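Local coordinates for L-lysine 6-oxidase (Marinomonas mediterranea, PDB 3WEU), which oxidises the side-chain amine of free L-lysine with a cysteine tryptophylquinone cofactor, generating hydrogen peroxide that gives the protein its antibacterial activity, at residues E72-S77 with Q190-V195. Numbering follows the deposited sequence.
Sequences ELTLDS and QGRLIV
Glu-72 turns CG anti to its backbone N (chi1 -170°) and Arg-192 runs extended from CG to NE, and the two side chains cross at about a right angle, an instructive case of a side-on salt bridge. Arg-192 NE donates to Glu-72 OE2 at 2.8 Å on the syn side, while NH2 reaches OE1 at 3.1 Å almost straight, approaching from above the carboxylate plane. The two planes are twisted 44° apart, and Thr-74 CG2 lies over one guanidinium face, 3.8 Å from Arg-192 NH2. Gln-190 OE1 accepts from Arg-192 NH1 at 2.9 Å and also from Lys-41, and Asp-188 forms a salt bridge to NH1, so NH1 has two acceptors besides those that Glu-72 offers NE and NH2. The same amide donates through Gln-190 NE2 to the anti side of Asp-76 OD2, at 3.0 Å. The backbones also join directly: Leu-75 N donates a hydrogen bond to Gln-190 O at 3.0 Å, and Leu-75 CD1 rests 3.5 Å from Gly-191 CA, where any CB would run into Leu-75 CG; the positive phi of Gly-191 (93°) suits glycine anyway. Thr-74 OG1 takes the N-H of Asp-76, holding the corner that presents Leu-75 N. In the N-terminal domain, strands 72-73 and 193-196 both pair antiparallel with strand 58-66; this contact ties the type I beta turn and ST turn following one to the loop leading into the other.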
loop_
_atom_site.group_PDB
_atom_site.type_symbol
_atom_site.label_atom_id
_atom_site.label_comp_id
_atom_site.label_asym_id
_atom_site.label_seq_id
_atom_site.Cartn_x
_atom_site.Cartn_y
_atom_site.Cartn_z
ATOM N N GLU A 72 53.218 -18.660 16.529
ATOM C CA GLU A 72 52.407 -18.624 15.392
ATOM C C GLU A 72 52.972 -19.652 14.443
ATOM O O GLU A 72 54.171 -19.693 14.162
ATOM C CB GLU A 72 52.402 -17.256 14.719
ATOM C CG GLU A 72 51.310 -17.215 13.636
ATOM C CD GLU A 72 51.168 -15.957 12.747
ATOM O OE1 GLU A 72 52.032 -15.045 12.754
ATOM O OE2 GLU A 72 50.131 -15.924 12.030
ATOM N N LEU A 73 52.067 -20.372 13.848
ATOM C CA LEU A 73 52.374 -21.260 12.712
ATOM C C LEU A 73 51.923 -20.670 11.407
ATOM O O LEU A 73 50.758 -20.289 11.236
ATOM C CB LEU A 73 51.705 -22.601 12.922
ATOM C CG LEU A 73 52.092 -23.323 14.227
ATOM C CD1 LEU A 73 51.200 -24.504 14.497
ATOM C CD2 LEU A 73 53.545 -23.805 14.183
ATOM N N THR A 74 52.859 -20.609 10.452
ATOM C CA THR A 74 52.516 -20.295 9.086
ATOM C C THR A 74 53.148 -21.343 8.140
ATOM O O THR A 74 53.871 -22.223 8.565
ATOM C CB THR A 74 53.016 -18.919 8.675
ATOM O OG1 THR A 74 54.407 -18.978 8.448
ATOM C CG2 THR A 74 52.669 -17.851 9.760
ATOM N N LEU A 75 52.887 -21.174 6.863
ATOM C CA LEU A 75 53.467 -22.040 5.807
ATOM C C LEU A 75 54.946 -21.932 5.795
ATOM O O LEU A 75 55.586 -22.839 5.279
ATOM C CB LEU A 75 52.916 -21.668 4.452
ATOM C CG LEU A 75 51.441 -21.935 4.226
ATOM C CD1 LEU A 75 51.014 -21.369 2.869
ATOM C CD2 LEU A 75 51.085 -23.404 4.350
ATOM N N ASP A 76 55.505 -20.870 6.414
ATOM C CA ASP A 76 56.976 -20.726 6.570
ATOM C C ASP A 76 57.570 -21.384 7.785
ATOM O O ASP A 76 58.773 -21.407 7.924
ATOM C CB ASP A 76 57.356 -19.247 6.628
ATOM C CG ASP A 76 57.119 -18.568 5.333
ATOM O OD1 ASP A 76 57.179 -19.303 4.348
ATOM O OD2 ASP A 76 56.857 -17.353 5.238
ATOM N N SER A 77 56.758 -21.935 8.691
ATOM C CA SER A 77 57.292 -22.520 9.894
ATOM C C SER A 77 57.967 -23.876 9.561
ATOM O O SER A 77 57.451 -24.649 8.730
ATOM C CB SER A 77 56.203 -22.791 10.936
ATOM O OG SER A 77 55.466 -21.626 11.194
ATOM N N GLN A 190 51.491 -16.014 3.539
ATOM C CA GLN A 190 52.019 -17.046 4.429
ATOM C C GLN A 190 50.990 -18.067 4.861
ATOM O O GLN A 190 51.248 -18.885 5.774
ATOM C CB GLN A 190 52.643 -16.404 5.667
ATOM C CG GLN A 190 53.893 -15.585 5.342
ATOM C CD GLN A 190 54.459 -14.836 6.519
ATOM O OE1 GLN A 190 53.912 -13.838 6.993
ATOM N NE2 GLN A 190 55.601 -15.315 7.010
ATOM N N GLY A 191 49.849 -18.072 4.219
ATOM C CA GLY A 191 48.863 -19.118 4.488
ATOM C C GLY A 191 47.824 -18.785 5.544
ATOM O O GLY A 191 46.963 -19.656 5.837
ATOM N N ARG A 192 47.830 -17.550 6.079
ATOM C CA ARG A 192 46.824 -17.173 7.057
ATOM C C ARG A 192 45.512 -17.027 6.366
ATOM O O ARG A 192 45.437 -16.607 5.186
ATOM C CB ARG A 192 47.156 -15.811 7.769
ATOM C CG ARG A 192 48.468 -15.789 8.539
ATOM C CD ARG A 192 48.776 -14.375 9.079
ATOM N NE ARG A 192 50.053 -14.358 9.724
ATOM C CZ ARG A 192 51.178 -14.070 9.088
ATOM N NH1 ARG A 192 51.151 -13.635 7.839
ATOM N NH2 ARG A 192 52.303 -14.105 9.771
ATOM N N LEU A 193 44.438 -17.316 7.103
ATOM C CA LEU A 193 43.092 -17.160 6.560
ATOM C C LEU A 193 42.563 -15.733 6.649
ATOM O O LEU A 193 42.768 -15.061 7.670
ATOM C CB LEU A 193 42.163 -18.078 7.334
ATOM C CG LEU A 193 40.669 -17.919 7.066
ATOM C CD1 LEU A 193 40.308 -18.330 5.679
ATOM C CD2 LEU A 193 39.790 -18.747 8.056
ATOM N N ILE A 194 41.889 -15.288 5.624
ATOM C CA ILE A 194 41.105 -14.049 5.640
ATOM C C ILE A 194 39.732 -14.387 5.230
ATOM O O ILE A 194 39.514 -14.938 4.147
ATOM C CB ILE A 194 41.698 -12.977 4.658
ATOM C CG1 ILE A 194 43.034 -12.534 5.173
ATOM C CG2 ILE A 194 40.761 -11.766 4.502
ATOM C CD1 ILE A 194 43.941 -11.850 4.150
ATOM N N VAL A 195 38.756 -14.106 6.083
ATOM C CA VAL A 195 37.388 -14.288 5.681
ATOM C C VAL A 195 36.702 -12.975 5.422
ATOM O O VAL A 195 36.769 -12.078 6.241
ATOM C CB VAL A 195 36.582 -14.998 6.775
ATOM C CG1 VAL A 195 35.133 -15.223 6.305
ATOM C CG2 VAL A 195 37.270 -16.291 7.193
#